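PDB 6DX1: RNA-dependent RNA polymerase from Qualyub virus, which probably removes ubiquitin from host proteins through the cysteine protease activity of its viral OTU domain. Local coordinates for residues 16-27 and 123-133; 67-78 and 102-110. All coordinates share one frame; numbering follows the deposited sequence.

Interaction 1: residues 16-27 and 123-133; sequences NCSQANVVFSYR and DVWVTQGIRWG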
loop_
_atom_site.group_PDB
_atom_site.type_symbol
_atom_site.label_atom_id
_atom_site.label_comp_id
_atom_site.label_asym_id
_atom_site.label_seq_id
_atom_site.Cartn_x
_atom_site.Cartn_y
_atom_site.Cartn_z
ATOM N N ASN A 16 6.658 4.632 -10.797
ATOM C CA ASN A 16 7.215 5.012 -9.501
ATOM C C ASN A 16 7.373 3.829 -8.548
ATOM O O ASN A 16 7.607 4.042 -7.355
ATOM C CB ASN A 16 6.382 6.137 -8.853
ATOM C CG ASN A 16 5.077 5.649 -8.215
ATOM O OD1 ASN A 16 4.514 4.625 -8.595
ATOM N ND2 ASN A 16 4.584 6.419 -7.237
ATOM N N CYS A 17 7.324 2.601 -9.058
ATOM C CA CYS A 17 7.393 1.392 -8.240
ATOM C C CYS A 17 8.787 0.782 -8.315
ATOM O O CYS A 17 9.350 0.646 -9.406
ATOM C CB CYS A 17 6.351 0.372 -8.707
ATOM S SG CYS A 17 6.398 -1.186 -7.809
ATOM N N SER A 18 9.342 0.433 -7.160
ATOM C CA SER A 18 10.614 -0.284 -7.075
ATOM C C SER A 18 10.494 -1.403 -6.040
ATOM O O SER A 18 9.537 -1.450 -5.257
ATOM C CB SER A 18 11.770 0.671 -6.735
ATOM O OG SER A 18 11.511 1.405 -5.530
ATOM N N GLN A 19 11.474 -2.312 -6.027
ATOM C CA GLN A 19 11.396 -3.482 -5.148
ATOM C C GLN A 19 12.785 -3.865 -4.653
ATOM O O GLN A 19 13.796 -3.523 -5.268
ATOM C CB GLN A 19 10.751 -4.680 -5.861
ATOM C CG GLN A 19 11.622 -5.278 -6.957
ATOM C CD GLN A 19 10.902 -6.360 -7.745
ATOM O OE1 GLN A 19 9.769 -6.716 -7.431
ATOM N NE2 GLN A 19 11.559 -6.879 -8.774
ATOM N N ALA A 20 12.829 -4.609 -3.546
ATOM C CA ALA A 20 14.119 -4.954 -2.955
ATOM C C ALA A 20 13.993 -6.188 -2.077
ATOM O O ALA A 20 12.934 -6.444 -1.499
ATOM C CB ALA A 20 14.658 -3.789 -2.120
ATOM N N ASN A 21 15.093 -6.939 -1.966
ATOM C CA ASN A 21 15.250 -7.917 -0.895
ATOM C C ASN A 21 15.805 -7.187 0.318
ATOM O O ASN A 21 16.843 -6.526 0.220
ATOM C CB ASN A 21 16.183 -9.053 -1.309
ATOM C CG ASN A 21 15.601 -9.885 -2.416
ATOM O OD1 ASN A 21 14.456 -10.317 -2.323
ATOM N ND2 ASN A 21 16.363 -10.089 -3.492
ATOM N N VAL A 22 15.098 -7.265 1.442
ATOM C CA VAL A 22 15.483 -6.509 2.630
ATOM C C VAL A 22 15.046 -7.328 3.836
ATOM O O VAL A 22 13.868 -7.682 3.961
ATOM C CB VAL A 22 14.875 -5.091 2.611
ATOM C CG1 VAL A 22 13.410 -5.140 2.277
ATOM C CG2 VAL A 22 15.139 -4.340 3.929
ATOM N N VAL A 23 15.995 -7.676 4.706
ATOM C CA VAL A 23 15.796 -8.725 5.708
ATOM C C VAL A 23 15.958 -8.133 7.103
ATOM O O VAL A 23 17.053 -7.681 7.476
ATOM C CB VAL A 23 16.769 -9.893 5.489
ATOM C CG1 VAL A 23 16.474 -11.026 6.471
ATOM C CG2 VAL A 23 16.670 -10.393 4.055
ATOM N N PHE A 24 14.878 -8.163 7.891
ATOM C CA PHE A 24 14.942 -7.576 9.223
ATOM C C PHE A 24 13.758 -8.059 10.045
ATOM O O PHE A 24 12.722 -8.440 9.500
ATOM C CB PHE A 24 14.956 -6.040 9.173
ATOM C CG PHE A 24 13.721 -5.423 8.553
ATOM C CD1 PHE A 24 13.653 -5.215 7.182
ATOM C CD2 PHE A 24 12.653 -5.015 9.335
ATOM C CE1 PHE A 24 12.541 -4.622 6.597
ATOM C CE2 PHE A 24 11.536 -4.419 8.755
ATOM C CZ PHE A 24 11.476 -4.227 7.385
ATOM N N SER A 25 13.930 -8.040 11.362
ATOM C CA SER A 25 12.831 -8.316 12.277
ATOM C C SER A 25 12.010 -7.037 12.411
ATOM O O SER A 25 12.541 -6.007 12.838
ATOM C CB SER A 25 13.395 -8.777 13.624
ATOM O OG SER A 25 12.401 -8.795 14.635
ATOM N N TYR A 26 10.737 -7.069 11.985
ATOM C CA TYR A 26 10.020 -5.801 11.862
ATOM C C TYR A 26 9.835 -5.117 13.214
ATOM O O TYR A 26 9.750 -3.887 13.266
ATOM C CB TYR A 26 8.675 -5.982 11.141
ATOM C CG TYR A 26 7.560 -6.711 11.883
ATOM C CD1 TYR A 26 6.846 -6.087 12.903
ATOM C CD2 TYR A 26 7.184 -8.000 11.515
ATOM C CE1 TYR A 26 5.811 -6.751 13.573
ATOM C CE2 TYR A 26 6.142 -8.668 12.170
ATOM C CZ TYR A 26 5.469 -8.034 13.198
ATOM O OH TYR A 26 4.446 -8.687 13.854
ATOM N N ARG A 27 9.803 -5.887 14.307
ATOM C CA ARG A 27 9.622 -5.290 15.630
ATOM C C ARG A 27 10.784 -4.390 16.033
ATOM O O ARG A 27 10.647 -3.596 16.978
ATOM C CB ARG A 27 9.438 -6.389 16.675
ATOM C CG ARG A 27 8.036 -6.955 16.745
ATOM C CD ARG A 27 8.002 -8.202 17.624
ATOM N NE ARG A 27 6.720 -8.900 17.539
ATOM C CZ ARG A 27 6.411 -9.770 16.583
ATOM N NH1 ARG A 27 7.293 -10.039 15.622
ATOM N NH2 ARG A 27 5.221 -10.363 16.576
ATOM N N ASP A 123 5.374 -13.807 10.811
ATOM C CA ASP A 123 5.049 -12.777 11.807
ATOM C C ASP A 123 6.270 -12.251 12.572
ATOM O O ASP A 123 6.123 -11.674 13.657
ATOM C CB ASP A 123 3.979 -13.255 12.808
ATOM C CG ASP A 123 3.410 -12.101 13.642
ATOM O OD1 ASP A 123 3.094 -11.038 13.057
ATOM O OD2 ASP A 123 3.318 -12.243 14.883
ATOM N N VAL A 124 7.486 -12.396 12.033
ATOM C CA VAL A 124 8.673 -11.857 12.694
ATOM C C VAL A 124 9.580 -11.170 11.683
ATOM O O VAL A 124 9.955 -10.006 11.865
ATOM C CB VAL A 124 9.452 -12.960 13.435
ATOM C CG1 VAL A 124 10.714 -12.382 14.062
ATOM C CG2 VAL A 124 8.568 -13.617 14.497
ATOM N N TRP A 125 9.937 -11.895 10.620
ATOM C CA TRP A 125 10.976 -11.475 9.686
ATOM C C TRP A 125 10.364 -10.967 8.388
ATOM O O TRP A 125 9.615 -11.688 7.721
ATOM C CB TRP A 125 11.937 -12.638 9.410
ATOM C CG TRP A 125 12.865 -12.863 10.556
ATOM C CD1 TRP A 125 12.695 -13.718 11.609
ATOM C CD2 TRP A 125 14.096 -12.184 10.785
ATOM N NE1 TRP A 125 13.761 -13.617 12.474
ATOM C CE2 TRP A 125 14.635 -12.681 11.987
ATOM C CE3 TRP A 125 14.810 -11.213 10.072
ATOM C CZ2 TRP A 125 15.849 -12.238 12.495
ATOM C CZ3 TRP A 125 16.016 -10.771 10.580
ATOM C CH2 TRP A 125 16.520 -11.279 11.784
ATOM N N VAL A 126 10.697 -9.732 8.034
ATOM C CA VAL A 126 10.454 -9.223 6.692
ATOM C C VAL A 126 11.605 -9.669 5.803
ATOM O O VAL A 126 12.761 -9.671 6.235
ATOM C CB VAL A 126 10.341 -7.689 6.723
ATOM C CG1 VAL A 126 10.415 -7.112 5.310
ATOM C CG2 VAL A 126 9.037 -7.254 7.414
ATOM N N THR A 127 11.299 -10.059 4.561
ATOM C CA THR A 127 12.339 -10.482 3.625
ATOM C C THR A 127 12.357 -9.707 2.315
ATOM O O THR A 127 13.332 -9.834 1.561
ATOM C CB THR A 127 12.209 -11.981 3.304
ATOM O OG1 THR A 127 10.948 -12.233 2.656
ATOM C CG2 THR A 127 12.343 -12.811 4.582
ATOM N N GLN A 128 11.333 -8.910 2.022
ATOM C CA GLN A 128 11.257 -8.155 0.772
ATOM C C GLN A 128 10.435 -6.895 0.990
ATOM O O GLN A 128 9.588 -6.829 1.887
ATOM C CB GLN A 128 10.591 -8.952 -0.361
ATOM C CG GLN A 128 11.220 -10.257 -0.733
ATOM C CD GLN A 128 10.508 -10.900 -1.911
ATOM O OE1 GLN A 128 9.791 -10.227 -2.667
ATOM N NE2 GLN A 128 10.702 -12.199 -2.077
ATOM N N GLY A 129 10.663 -5.915 0.125
ATOM C CA GLY A 129 9.835 -4.726 0.083
ATOM C C GLY A 129 9.485 -4.371 -1.349
ATOM O O GLY A 129 10.244 -4.638 -2.281
ATOM N N ILE A 130 8.298 -3.797 -1.518
ATOM C CA ILE A 130 7.931 -3.165 -2.780
ATOM C C ILE A 130 7.390 -1.789 -2.433
ATOM O O ILE A 130 6.680 -1.623 -1.436
ATOM C CB ILE A 130 6.922 -4.007 -3.595
ATOM C CG1 ILE A 130 6.578 -3.317 -4.914
ATOM C CG2 ILE A 130 5.680 -4.294 -2.813
ATOM C CD1 ILE A 130 6.237 -4.314 -6.022
ATOM N N ARG A 131 7.775 -0.792 -3.218
ATOM C CA ARG A 131 7.629 0.594 -2.805
ATOM C C ARG A 131 7.072 1.415 -3.954
ATOM O O ARG A 131 7.469 1.218 -5.105
ATOM C CB ARG A 131 8.998 1.130 -2.356
ATOM C CG ARG A 131 9.156 2.621 -2.233
ATOM C CD ARG A 131 10.619 2.917 -1.849
ATOM N NE ARG A 131 11.538 2.880 -2.990
ATOM C CZ ARG A 131 12.575 3.700 -3.111
ATOM N NH1 ARG A 131 12.815 4.594 -2.157
ATOM N NH2 ARG A 131 13.370 3.638 -4.176
ATOM N N TRP A 132 6.147 2.328 -3.641
ATOM C CA TRP A 132 5.668 3.336 -4.589
ATOM C C TRP A 132 6.077 4.699 -4.052
ATOM O O TRP A 132 5.633 5.090 -2.966
ATOM C CB TRP A 132 4.144 3.265 -4.782
ATOM C CG TRP A 132 3.721 2.030 -5.490
ATOM C CD1 TRP A 132 3.418 1.916 -6.812
ATOM C CD2 TRP A 132 3.578 0.716 -4.928
ATOM N NE1 TRP A 132 3.091 0.620 -7.113
ATOM C CE2 TRP A 132 3.181 -0.140 -5.977
ATOM C CE3 TRP A 132 3.735 0.185 -3.639
ATOM C CZ2 TRP A 132 2.942 -1.498 -5.785
ATOM C CZ3 TRP A 132 3.500 -1.170 -3.444
ATOM C CH2 TRP A 132 3.112 -1.997 -4.517
ATOM N N GLY A 133 6.917 5.409 -4.798
ATOM C CA GLY A 133 7.518 6.652 -4.347
ATOM C C GLY A 133 8.984 6.474 -3.985
ATOM O O GLY A 133 9.526 5.370 -3.958
HETATM O O HOH W 1 9.919 3.552 -5.917
HETATM O O HOH W 2 14.790 -12.007 0.480
HETATM O O HOH W 3 9.674 -8.885 14.416
#

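Interaction 2: residues 67-78 and 102-110; sequences FAETNWDELPGV and VEAEILSKL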
loop_
_atom_site.group_PDB
_atom_site.type_symbol
_atom_site.label_atom_id
_atom_site.label_comp_id
_atom_site.label_asym_id
_atom_site.label_seq_id
_atom_site.Cartn_x
_atom_site.Cartn_y
_atom_site.Cartn_z
ATOM N N PHE A 67 -9.554 10.142 -7.320
ATOM C CA PHE A 67 -8.287 10.495 -7.957
ATOM C C PHE A 67 -8.148 9.825 -9.318
ATOM O O PHE A 67 -7.558 10.401 -10.242
ATOM C CB PHE A 67 -7.114 10.118 -7.051
ATOM C CG PHE A 67 -5.801 10.725 -7.470
ATOM C CD1 PHE A 67 -5.547 12.071 -7.258
ATOM C CD2 PHE A 67 -4.816 9.942 -8.060
ATOM C CE1 PHE A 67 -4.325 12.637 -7.628
ATOM C CE2 PHE A 67 -3.596 10.502 -8.431
ATOM C CZ PHE A 67 -3.354 11.849 -8.214
ATOM N N ALA A 68 -8.671 8.608 -9.466
ATOM C CA ALA A 68 -8.658 7.976 -10.780
ATOM C C ALA A 68 -9.417 8.823 -11.794
ATOM O O ALA A 68 -9.008 8.930 -12.959
ATOM C CB ALA A 68 -9.250 6.570 -10.700
ATOM N N GLU A 69 -10.519 9.445 -11.366
ATOM C CA GLU A 69 -11.311 10.273 -12.275
ATOM C C GLU A 69 -10.621 11.596 -12.589
ATOM O O GLU A 69 -10.583 12.021 -13.750
ATOM C CB GLU A 69 -12.696 10.519 -11.682
ATOM C CG GLU A 69 -13.569 9.309 -11.701
ATOM C CD GLU A 69 -14.584 9.321 -10.599
ATOM O OE1 GLU A 69 -14.905 8.212 -10.137
ATOM O OE2 GLU A 69 -15.052 10.418 -10.186
ATOM N N THR A 70 -10.056 12.258 -11.580
ATOM C CA THR A 70 -9.523 13.599 -11.789
ATOM C C THR A 70 -8.108 13.583 -12.357
ATOM O O THR A 70 -7.687 14.566 -12.980
ATOM C CB THR A 70 -9.543 14.388 -10.475
ATOM O OG1 THR A 70 -8.718 13.731 -9.503
ATOM C CG2 THR A 70 -10.974 14.492 -9.933
ATOM N N ASN A 71 -7.373 12.495 -12.158
ATOM C CA ASN A 71 -5.947 12.451 -12.461
ATOM C C ASN A 71 -5.586 11.174 -13.211
ATOM O O ASN A 71 -4.481 10.645 -13.054
ATOM C CB ASN A 71 -5.118 12.578 -11.180
ATOM C CG ASN A 71 -5.210 13.960 -10.555
ATOM O OD1 ASN A 71 -6.260 14.361 -10.047
ATOM N ND2 ASN A 71 -4.103 14.695 -10.583
ATOM N N TRP A 72 -6.506 10.683 -14.046
ATOM C CA TRP A 72 -6.307 9.418 -14.752
ATOM C C TRP A 72 -4.979 9.378 -15.497
ATOM O O TRP A 72 -4.307 8.338 -15.526
ATOM C CB TRP A 72 -7.462 9.192 -15.728
ATOM C CG TRP A 72 -7.416 7.895 -16.464
ATOM C CD1 TRP A 72 -7.153 7.717 -17.798
ATOM C CD2 TRP A 72 -7.666 6.589 -15.929
ATOM N NE1 TRP A 72 -7.218 6.383 -18.118
ATOM C CE2 TRP A 72 -7.538 5.670 -16.993
ATOM C CE3 TRP A 72 -7.991 6.107 -14.656
ATOM C CZ2 TRP A 72 -7.710 4.295 -16.819
ATOM C CZ3 TRP A 72 -8.166 4.740 -14.485
ATOM C CH2 TRP A 72 -8.023 3.852 -15.563
ATOM N N ASP A 73 -4.576 10.506 -16.087
ATOM C CA ASP A 73 -3.387 10.532 -16.932
ATOM C C ASP A 73 -2.111 10.203 -16.170
ATOM O O ASP A 73 -1.121 9.813 -16.797
ATOM C CB ASP A 73 -3.230 11.904 -17.593
ATOM C CG ASP A 73 -4.201 12.116 -18.735
ATOM O OD1 ASP A 73 -4.782 11.121 -19.224
ATOM O OD2 ASP A 73 -4.382 13.283 -19.146
ATOM N N GLU A 74 -2.101 10.359 -14.847
ATOM C CA GLU A 74 -0.901 10.121 -14.056
ATOM C C GLU A 74 -0.795 8.696 -13.525
ATOM O O GLU A 74 0.041 8.449 -12.654
ATOM C CB GLU A 74 -0.837 11.085 -12.859
ATOM C CG GLU A 74 -1.222 12.527 -13.147
ATOM C CD GLU A 74 -1.340 13.359 -11.874
ATOM O OE1 GLU A 74 -0.898 12.893 -10.801
ATOM O OE2 GLU A 74 -1.885 14.475 -11.945
ATOM N N LEU A 75 -1.611 7.757 -14.009
ATOM C CA LEU A 75 -1.751 6.444 -13.377
ATOM C C LEU A 75 -1.451 5.295 -14.343
ATOM O O LEU A 75 -2.302 4.426 -14.569
ATOM C CB LEU A 75 -3.158 6.301 -12.799
ATOM C CG LEU A 75 -3.520 7.296 -11.690
ATOM C CD1 LEU A 75 -5.006 7.206 -11.386
ATOM C CD2 LEU A 75 -2.694 7.034 -10.430
ATOM N N PRO A 76 -0.228 5.225 -14.885
ATOM C CA PRO A 76 0.082 4.154 -15.853
ATOM C C PRO A 76 -0.040 2.753 -15.289
ATOM O O PRO A 76 -0.317 1.815 -16.048
ATOM C CB PRO A 76 1.536 4.438 -16.262
ATOM C CG PRO A 76 1.897 5.742 -15.670
ATOM C CD PRO A 76 0.938 6.072 -14.590
ATOM N N GLY A 77 0.215 2.561 -13.995
ATOM C CA GLY A 77 0.032 1.239 -13.423
ATOM C C GLY A 77 -1.421 0.814 -13.444
ATOM O O GLY A 77 -1.738 -0.324 -13.806
ATOM N N VAL A 78 -2.322 1.728 -13.066
ATOM C CA VAL A 78 -3.756 1.459 -13.109
ATOM C C VAL A 78 -4.185 1.124 -14.530
ATOM O O VAL A 78 -5.041 0.258 -14.747
ATOM C CB VAL A 78 -4.543 2.665 -12.562
ATOM C CG1 VAL A 78 -6.051 2.418 -12.643
ATOM C CG2 VAL A 78 -4.126 2.988 -11.124
ATOM N N VAL A 102 -2.584 -1.610 -7.181
ATOM C CA VAL A 102 -3.292 -0.565 -7.919
ATOM C C VAL A 102 -3.504 0.664 -7.036
ATOM O O VAL A 102 -3.211 1.801 -7.429
ATOM C CB VAL A 102 -4.626 -1.111 -8.466
ATOM C CG1 VAL A 102 -5.500 0.010 -8.986
ATOM C CG2 VAL A 102 -4.356 -2.127 -9.572
ATOM N N GLU A 103 -4.006 0.452 -5.823
ATOM C CA GLU A 103 -4.292 1.560 -4.927
ATOM C C GLU A 103 -3.034 2.130 -4.282
ATOM O O GLU A 103 -3.013 3.312 -3.914
ATOM C CB GLU A 103 -5.278 1.092 -3.863
ATOM C CG GLU A 103 -6.695 0.913 -4.408
ATOM C CD GLU A 103 -6.901 -0.387 -5.188
ATOM O OE1 GLU A 103 -6.179 -1.383 -4.962
ATOM O OE2 GLU A 103 -7.814 -0.415 -6.037
ATOM N N ALA A 104 -1.986 1.313 -4.119
ATOM C CA ALA A 104 -0.723 1.851 -3.625
ATOM C C ALA A 104 -0.189 2.915 -4.576
ATOM O O ALA A 104 0.257 3.984 -4.131
ATOM C CB ALA A 104 0.298 0.730 -3.420
ATOM N N GLU A 105 -0.266 2.661 -5.890
ATOM C CA GLU A 105 0.110 3.688 -6.860
ATOM C C GLU A 105 -0.771 4.921 -6.713
ATOM O O GLU A 105 -0.269 6.051 -6.638
ATOM C CB GLU A 105 0.016 3.149 -8.294
ATOM C CG GLU A 105 0.340 4.240 -9.336
ATOM C CD GLU A 105 0.014 3.835 -10.767
ATOM O OE1 GLU A 105 0.457 4.542 -11.694
ATOM O OE2 GLU A 105 -0.652 2.807 -10.967
ATOM N N ILE A 106 -2.096 4.721 -6.670
ATOM C CA ILE A 106 -3.021 5.851 -6.601
ATOM C C ILE A 106 -2.755 6.681 -5.355
ATOM O O ILE A 106 -2.683 7.914 -5.408
ATOM C CB ILE A 106 -4.480 5.358 -6.626
ATOM C CG1 ILE A 106 -4.836 4.748 -7.984
ATOM C CG2 ILE A 106 -5.432 6.508 -6.294
ATOM C CD1 ILE A 106 -6.188 4.034 -7.986
ATOM N N LEU A 107 -2.626 6.020 -4.205
ATOM C CA LEU A 107 -2.476 6.771 -2.962
ATOM C C LEU A 107 -1.123 7.475 -2.880
ATOM O O LEU A 107 -1.034 8.586 -2.341
ATOM C CB LEU A 107 -2.679 5.844 -1.763
ATOM C CG LEU A 107 -4.145 5.441 -1.622
ATOM C CD1 LEU A 107 -4.260 4.176 -0.790
ATOM C CD2 LEU A 107 -4.937 6.581 -0.999
ATOM N N SER A 108 -0.054 6.848 -3.388
ATOM C CA SER A 108 1.244 7.528 -3.372
ATOM C C SER A 108 1.184 8.849 -4.128
ATOM O O SER A 108 1.825 9.836 -3.724
ATOM C CB SER A 108 2.330 6.608 -3.953
ATOM O OG SER A 108 2.186 6.457 -5.356
ATOM N N LYS A 109 0.394 8.899 -5.200
ATOM C CA LYS A 109 0.311 10.086 -6.040
ATOM C C LYS A 109 -0.726 11.084 -5.544
ATOM O O LYS A 109 -0.529 12.296 -5.693
ATOM C CB LYS A 109 0.029 9.666 -7.489
ATOM C CG LYS A 109 1.199 8.856 -8.066
ATOM C CD LYS A 109 0.917 8.236 -9.431
ATOM C CE LYS A 109 2.203 7.638 -10.011
ATOM N NZ LYS A 109 1.956 6.937 -11.320
ATOM N N LEU A 110 -1.812 10.602 -4.934
ATOM C CA LEU A 110 -2.796 11.496 -4.333
ATOM C C LEU A 110 -2.243 12.156 -3.076
ATOM O O LEU A 110 -2.336 13.380 -2.906
ATOM C CB LEU A 110 -4.075 10.717 -4.003
ATOM C CG LEU A 110 -5.072 11.424 -3.074
ATOM C CD1 LEU A 110 -5.715 12.618 -3.738
ATOM C CD2 LEU A 110 -6.146 10.451 -2.600
#

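Interaction 1: residues 16-27 and 123-133
Strands 17-25 and 125-132 pair antiparallel in the mixed sheet, 17-25 lying between 11-14 and 125-132, from Cys17 beside Trp132 to Ser25 beside Trp125. Backbone bonds join Ser18 with Arg131, Ala20 with Gly129 and Phe24 with Val126; between the last two pairs, three residues (21-23) run against two (127-128), the one-residue slip of a beta bulge, where Val22 N bonds Thr127 O. Cys17 lies over the Trp132 indole; its SG, anti to the backbone N (chi1 178°), is 4.1 Å from the five-membered ring's centroid and 3.6 Å from Ile130 CG1. Ser18 OG sits in the guanidinium plane of Arg131, held by NE at 2.9 Å and less straightly by NH2 at 3.2 Å; NH1 goes on to Gly135 O. Val126 CB covers one face of Phe24, 3.9 Å from the ring centroid, while Trp118 meets that ring edge-to-face. Beyond the strand ends, Arg27 NH1 bonds Asp123 O at 2.8 Å, and its NH2 forms a salt bridge with OD2. Tyr26 OH reaches Asp123 OD1 from above the carboxylate plane, and Lys32 shares that oxygen. This is a bulged antiparallel pair near one margin of the mixed sheet of an OTU cysteine protease.

Interaction 2: residues 67-78 and 102-110
Phe67 lays one ring face over Leu110, whose CB stands 3.9 Å from the ring centroid, while Asn71 CB covers the opposite face. With CG anti to the backbone N (chi1 -167°), the phenyl lies against helix 101-111 and its CD2 also meets Ile106 CG2 at 3.9 Å. Ile106 continues the apolar layer: its CG1 touches Val78 CG2 at 3.7 Å and also Leu75 CD2. Next to this apolar layer lies a polar one. Glu105 reaches out fully extended to the backbone at 76-78, where its OE1 takes the Gly77 N-H at 3.0 Å on the syn side; the bond from Val78 N to OE2 is weak. With no side chain, Gly77 lets Glu105 OE2 within 3.0 Å of its CA. The anti lone pair of OE1 receives Lys109 NZ at 2.9 Å, a salt bridge one helical turn along. That ammonium also donates to Glu74 O (2.8 Å, in the carbonyl plane) and pairs with Asp15. Apolar side chains and a buried acid thus join helix 101-111 to the end of helix 57-70 and to the short helix 76-79 that follows it, in the helical part of the OTU fold.

Interaction 1 lies in the seven-stranded mixed sheet and interaction 2 among the helices, their centres about 22 Å apart on opposite sides of the chain's centre. Along the chain, 16-27 comes first, then 67-78 and 102-110, and finally 123-133, so both partners of interaction 2 fall between the two strands of interaction 1. The contacts meet at helix 101-111: Trp132 rests CE3 on Ala104 CB at 3.5 Å and CD1 against Glu105 CA at 3.8 Å, and Asn16 ND2 probably bonds Ser108 OG at 3.0 Å. That helix therefore has one side against the sheet and another against 67-78, joining the sheet to the helical region of the OTU fold.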